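PDB 3VW5: cellobiose 2-epimerase from Ruminococcus albus, which catalyses the reversible epimerisation of cellobiose to 4-O-beta-D-glucosyl-D-mannose, acting on the unmodified sugar. Local coordinates for residues D40-K45 and M96-K101; L49-L54 and E78-N83. The protein carries 2 engineered substitutions. One frame throughout, in Å; residues are numbered along the deposited sequence.

How the contacts relate
Contact 2 is buried in the helical body of the (alpha/alpha)6 barrel, whereas contact 1 lies farther out, partly buried, about 22 Å from the centre of the chain to its own centre against about 15 Å for contact 2. Contact 1 pairs the loop and short strand of 40-45 with the turn of 96-101 by backbone bonds and a lysine-covered ring; contact 2 packs helices 47-64 and 67-84 mainly through side chains, with no polar bond between the two segments. Contact 2 is nested within the chain loop that contact 1 closes. They meet directly: K45 lies against H50 and F79, and M96 against N83, so the edge strand 45-46 and its neighbour 95-96 both rest against the helix pair.

Contact 1: D40-K45 and M96-K101; sequences DKKADK and MDFEGK
F98 turns its CG between its own backbone N and carbonyl carbon (chi1 79°), and K42, bent at chi2, chi3 and chi4, runs beside it, the two side chains pointing the same way. K42 CG stands over the middle of the F98 ring, 3.5 Å from the centroid and 7° off the ring normal, which fits a CH-pi contact. CD of K42 continues across that face, 3.5 Å from CE2 of F98. The opposite face receives CG of E99 nearer the rim, and the ring is thus held between two aliphatic stems. At the root of the side chain, CB of F98 comes 3.4 Å from O of A43.

K45 reaches the same residue from another direction: its chain is extended beyond CG, and NZ donates to O of F98 at 2.8 Å. That ammonium also forms a salt bridge with D23 and a hydrogen bond to O of G27. K45 and M96 are an antiparallel hydrogen-bonded pair, with N of each 2.9 Å from O of the other; the bond given by M96 is the straighter, at 160°. D97 OD1 accepts from N of K101, just past the type I turn from D97 to G100, at 2.9 Å. The chemistry thus joins an edge strand to the neighbouring hairpin by main-chain bonds, while lysine methylenes shield the ring and one lysine ammonium ties the turn to the loop at D23 and G27.

Contact 2: L49-L54 and E78-N83; sequences LHSRIL and EFIKNN
L54 N donates to H50 O at 2.8 Å, the shortest polar bond within these two segments, an ordinary i to i+4 helix bond beside which I80 packs: its CD1 lies 3.8 Å from H50 O. The same methyl is 3.7 Å from OG of S51 and 3.7 Å from CD2 of L54, so one isoleucine tip meets the backbone O of H50, the neighbouring S51 and, about one turn further along helix 47-64, L54. S51 OG is satisfied by a hydrogen bond to O of V47, in its own helix.

The other half of the contact is aromatic. F79 has CG anti to its backbone N (chi1 -173°), and its ring forms an offset stack with that of H50, centroids 4.4 Å apart and planes at 28°. CD2 of F79 sits over one face of the imidazole, displaced toward the rim and 3.3 Å from CD2 of H50. The imidazole is fixed in rotation at both nitrogens, NE2 accepting from the backbone N of F29 and ND1 bonding to O of G46. An alanine at H50 would probably leave F29 N and G46 O without these partners and open a gap beside the F79 ring.

Helices 47-64 and 67-84 follow each other in the chain and form a helical hairpin of the (alpha/alpha)6 barrel; their short segments run at 139°, axes 10.0 Å apart. The chemistry implies a join made by dispersion and ring stacking, in which the polar groups of H50 and S51 are satisfied by F29, G46 and V47, outside the two segments.

Contact 1: D40-K45 and M96-K101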
loop_
_atom_site.group_PDB
_atom_site.type_symbol
_atom_site.label_atom_id
_atom_site.label_comp_id
_atom_site.label_asym_id
_atom_site.label_seq_id
_atom_site.Cartn_x
_atom_site.Cartn_y
_atom_site.Cartn_z
ATOM N N ASP A 40 -1.624 13.747 19.020
ATOM C CA ASP A 40 -2.209 13.037 20.162
ATOM C C ASP A 40 -1.382 11.813 20.510
ATOM O O ASP A 40 -1.641 10.727 20.002
ATOM C CB ASP A 40 -3.657 12.611 19.883
ATOM C CG ASP A 40 -4.335 11.952 21.100
ATOM O OD1 ASP A 40 -3.835 12.097 22.241
ATOM O OD2 ASP A 40 -5.390 11.297 20.919
ATOM N N LYS A 41 -0.390 11.988 21.381
ATOM C CA LYS A 41 0.504 10.895 21.763
ATOM C C LYS A 41 -0.269 9.742 22.374
ATOM O O LYS A 41 0.196 8.611 22.382
ATOM C CB LYS A 41 1.590 11.381 22.727
ATOM C CG LYS A 41 2.492 12.459 22.152
ATOM C CD LYS A 41 3.662 12.788 23.087
ATOM C CE LYS A 41 4.565 13.876 22.494
ATOM N NZ LYS A 41 5.974 13.787 22.987
ATOM N N LYS A 42 -1.463 10.033 22.863
ATOM C CA LYS A 42 -2.280 9.038 23.536
ATOM C C LYS A 42 -3.327 8.381 22.621
ATOM O O LYS A 42 -4.158 7.602 23.083
ATOM C CB LYS A 42 -2.964 9.676 24.752
ATOM C CG LYS A 42 -2.593 9.035 26.087
ATOM C CD LYS A 42 -1.209 9.461 26.585
ATOM C CE LYS A 42 -1.318 10.590 27.627
ATOM N NZ LYS A 42 -2.450 10.395 28.607
ATOM N N ALA A 43 -3.295 8.694 21.330
ATOM C CA ALA A 43 -4.248 8.099 20.385
ATOM C C ALA A 43 -3.981 6.606 20.184
ATOM O O ALA A 43 -2.877 6.125 20.428
ATOM C CB ALA A 43 -4.224 8.841 19.041
ATOM N N ASP A 44 -4.996 5.879 19.737
ATOM C CA ASP A 44 -4.832 4.472 19.402
ATOM C C ASP A 44 -3.863 4.302 18.237
ATOM O O ASP A 44 -3.831 5.128 17.317
ATOM C CB ASP A 44 -6.174 3.848 19.026
ATOM C CG ASP A 44 -7.125 3.731 20.204
ATOM O OD1 ASP A 44 -6.656 3.693 21.371
ATOM O OD2 ASP A 44 -8.350 3.660 19.947
ATOM N N LYS A 45 -3.087 3.223 18.280
ATOM C CA LYS A 45 -2.077 2.943 17.271
ATOM C C LYS A 45 -2.511 1.771 16.390
ATOM O O LYS A 45 -2.583 0.634 16.853
ATOM C CB LYS A 45 -0.739 2.628 17.948
ATOM C CG LYS A 45 -0.299 3.678 18.961
ATOM C CD LYS A 45 0.984 3.283 19.682
ATOM C CE LYS A 45 1.551 4.454 20.475
ATOM N NZ LYS A 45 2.691 4.059 21.356
ATOM N N MET A 96 -4.420 -1.130 18.305
ATOM C CA MET A 96 -3.929 -1.182 19.678
ATOM C C MET A 96 -4.269 0.153 20.322
ATOM O O MET A 96 -4.606 1.097 19.619
ATOM C CB MET A 96 -2.413 -1.407 19.685
ATOM C CG MET A 96 -1.935 -2.447 18.669
ATOM S SD MET A 96 -2.724 -4.084 18.809
ATOM C CE MET A 96 -2.268 -4.532 20.495
ATOM N N ASP A 97 -4.210 0.245 21.645
ATOM C CA ASP A 97 -4.252 1.558 22.290
ATOM C C ASP A 97 -2.817 2.108 22.340
ATOM O O ASP A 97 -1.890 1.446 21.865
ATOM C CB ASP A 97 -4.915 1.497 23.673
ATOM C CG ASP A 97 -4.121 0.666 24.686
ATOM O OD1 ASP A 97 -2.890 0.474 24.521
ATOM O OD2 ASP A 97 -4.740 0.202 25.668
ATOM N N PHE A 98 -2.627 3.306 22.896
ATOM C CA PHE A 98 -1.300 3.930 22.884
ATOM C C PHE A 98 -0.273 3.132 23.665
ATOM O O PHE A 98 0.940 3.285 23.466
ATOM C CB PHE A 98 -1.342 5.377 23.379
ATOM C CG PHE A 98 -1.403 5.523 24.886
ATOM C CD1 PHE A 98 -2.594 5.335 25.572
ATOM C CD2 PHE A 98 -0.272 5.895 25.608
ATOM C CE1 PHE A 98 -2.652 5.496 26.948
ATOM C CE2 PHE A 98 -0.326 6.056 26.981
ATOM C CZ PHE A 98 -1.518 5.859 27.652
ATOM N N GLU A 99 -0.757 2.268 24.548
ATOM C CA GLU A 99 0.139 1.423 25.338
ATOM C C GLU A 99 0.440 0.076 24.703
ATOM O O GLU A 99 1.308 -0.648 25.178
ATOM C CB GLU A 99 -0.419 1.212 26.739
ATOM C CG GLU A 99 -0.221 2.408 27.631
ATOM C CD GLU A 99 -0.861 2.219 28.989
ATOM O OE1 GLU A 99 -1.973 1.632 29.044
ATOM O OE2 GLU A 99 -0.242 2.644 29.995
ATOM N N GLY A 100 -0.278 -0.258 23.634
ATOM C CA GLY A 100 -0.038 -1.509 22.933
ATOM C C GLY A 100 -0.916 -2.644 23.423
ATOM O O GLY A 100 -0.590 -3.813 23.232
ATOM N N LYS A 101 -2.014 -2.299 24.087
ATOM C CA LYS A 101 -3.050 -3.273 24.405
ATOM C C LYS A 101 -4.042 -3.356 23.265
ATOM O O LYS A 101 -4.353 -2.350 22.631
ATOM C CB LYS A 101 -3.792 -2.912 25.691
ATOM C CG LYS A 101 -2.940 -3.064 26.926
ATOM C CD LYS A 101 -3.785 -3.073 28.191
ATOM C CE LYS A 101 -2.910 -2.868 29.430
ATOM N NZ LYS A 101 -2.281 -1.494 29.439
#

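Contact 2: L49-L54 and E78-N83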
loop_
_atom_site.group_PDB
_atom_site.type_symbol
_atom_site.label_atom_id
_atom_site.label_comp_id
_atom_site.label_asym_id
_atom_site.label_seq_id
_atom_site.Cartn_x
_atom_site.Cartn_y
_atom_site.Cartn_z
ATOM N N LEU A 49 -0.783 0.776 10.229
ATOM C CA LEU A 49 0.085 1.932 10.286
ATOM C C LEU A 49 1.500 1.508 10.670
ATOM O O LEU A 49 2.471 1.934 10.049
ATOM C CB LEU A 49 -0.470 2.965 11.283
ATOM C CG LEU A 49 0.420 4.130 11.723
ATOM C CD1 LEU A 49 0.908 4.923 10.536
ATOM C CD2 LEU A 49 -0.287 5.030 12.721
ATOM N N HIS A 50 1.614 0.667 11.698
ATOM C CA HIS A 50 2.916 0.197 12.134
ATOM C C HIS A 50 3.584 -0.725 11.131
ATOM O O HIS A 50 4.800 -0.668 10.944
ATOM C CB HIS A 50 2.835 -0.434 13.514
ATOM C CG HIS A 50 2.783 0.579 14.610
ATOM N ND1 HIS A 50 1.655 1.326 14.874
ATOM C CD2 HIS A 50 3.734 1.013 15.471
ATOM C CE1 HIS A 50 1.907 2.157 15.869
ATOM N NE2 HIS A 50 3.161 1.988 16.250
ATOM N N SER A 51 2.813 -1.558 10.458
ATOM C CA SER A 51 3.425 -2.387 9.445
ATOM C C SER A 51 3.969 -1.528 8.321
ATOM O O SER A 51 5.037 -1.802 7.789
ATOM C CB SER A 51 2.440 -3.425 8.932
ATOM O OG SER A 51 2.085 -4.290 9.986
ATOM N N ARG A 52 3.240 -0.473 7.969
ATOM C CA ARG A 52 3.673 0.409 6.886
ATOM C C ARG A 52 4.922 1.216 7.253
ATOM O O ARG A 52 5.821 1.424 6.419
ATOM C CB ARG A 52 2.528 1.298 6.429
ATOM C CG ARG A 52 1.467 0.521 5.700
ATOM C CD ARG A 52 0.167 1.285 5.550
ATOM N NE ARG A 52 -0.669 0.713 4.502
ATOM C CZ ARG A 52 -1.763 1.289 4.006
ATOM N NH1 ARG A 52 -2.172 2.472 4.458
ATOM N NH2 ARG A 52 -2.445 0.683 3.049
ATOM N N ILE A 53 4.982 1.650 8.506
ATOM C CA ILE A 53 6.188 2.280 9.011
ATOM C C ILE A 53 7.353 1.276 8.967
ATOM O O ILE A 53 8.422 1.584 8.420
ATOM C CB ILE A 53 5.971 2.862 10.404
ATOM C CG1 ILE A 53 4.958 3.993 10.311
ATOM C CG2 ILE A 53 7.284 3.382 11.005
ATOM C CD1 ILE A 53 4.386 4.439 11.656
ATOM N N LEU A 54 7.128 0.072 9.501
ATOM C CA LEU A 54 8.131 -1.007 9.449
ATOM C C LEU A 54 8.591 -1.240 8.017
ATOM O O LEU A 54 9.791 -1.259 7.732
ATOM C CB LEU A 54 7.608 -2.307 10.070
ATOM C CG LEU A 54 8.565 -3.512 10.020
ATOM C CD1 LEU A 54 9.979 -3.145 10.459
ATOM C CD2 LEU A 54 8.063 -4.712 10.815
ATOM N N GLU A 78 9.605 -4.308 16.838
ATOM C CA GLU A 78 9.401 -4.802 18.192
ATOM C C GLU A 78 7.958 -4.587 18.614
ATOM O O GLU A 78 7.334 -5.455 19.227
ATOM C CB GLU A 78 10.367 -4.141 19.177
ATOM C CG GLU A 78 11.784 -4.706 19.115
ATOM C CD GLU A 78 11.933 -6.025 19.871
ATOM O OE1 GLU A 78 12.427 -7.000 19.250
ATOM O OE2 GLU A 78 11.575 -6.092 21.083
ATOM N N PHE A 79 7.418 -3.431 18.264
ATOM C CA PHE A 79 6.049 -3.126 18.627
ATOM C C PHE A 79 5.091 -4.166 18.033
ATOM O O PHE A 79 4.176 -4.630 18.720
ATOM C CB PHE A 79 5.674 -1.706 18.193
ATOM C CG PHE A 79 4.335 -1.267 18.682
ATOM C CD1 PHE A 79 4.161 -0.884 20.010
ATOM C CD2 PHE A 79 3.239 -1.246 17.820
ATOM C CE1 PHE A 79 2.915 -0.483 20.476
ATOM C CE2 PHE A 79 1.996 -0.850 18.273
ATOM C CZ PHE A 79 1.831 -0.464 19.607
ATOM N N ILE A 80 5.318 -4.543 16.774
ATOM C CA ILE A 80 4.434 -5.485 16.089
ATOM C C ILE A 80 4.533 -6.888 16.693
ATOM O O ILE A 80 3.529 -7.472 17.135
ATOM C CB ILE A 80 4.738 -5.542 14.573
ATOM C CG1 ILE A 80 4.309 -4.243 13.895
ATOM C CG2 ILE A 80 4.054 -6.734 13.913
ATOM C CD1 ILE A 80 4.842 -4.096 12.490
ATOM N N LYS A 81 5.755 -7.411 16.724
ATOM C CA LYS A 81 6.032 -8.713 17.321
ATOM C C LYS A 81 5.483 -8.856 18.741
ATOM O O LYS A 81 4.834 -9.845 19.062
ATOM C CB LYS A 81 7.539 -8.975 17.301
ATOM C CG LYS A 81 7.964 -10.297 17.913
ATOM C CD LYS A 81 9.466 -10.473 17.806
ATOM C CE LYS A 81 10.198 -9.594 18.806
ATOM N NZ LYS A 81 11.676 -9.719 18.633
ATOM N N ASN A 82 5.716 -7.863 19.584
ATOM C CA ASN A 82 5.358 -7.989 20.998
ATOM C C ASN A 82 3.923 -7.625 21.361
ATOM O O ASN A 82 3.476 -7.919 22.462
ATOM C CB ASN A 82 6.340 -7.206 21.889
ATOM C CG ASN A 82 7.800 -7.586 21.634
ATOM O OD1 ASN A 82 8.110 -8.733 21.317
ATOM N ND2 ASN A 82 8.693 -6.615 21.750
ATOM N N ASN A 83 3.192 -6.980 20.460
ATOM C CA ASN A 83 1.829 -6.568 20.803
ATOM C C ASN A 83 0.810 -6.915 19.741
ATOM O O ASN A 83 -0.329 -7.215 20.054
ATOM C CB ASN A 83 1.738 -5.058 21.088
ATOM C CG ASN A 83 2.590 -4.627 22.271
ATOM O OD1 ASN A 83 3.665 -4.056 22.090
ATOM N ND2 ASN A 83 2.109 -4.892 23.493
#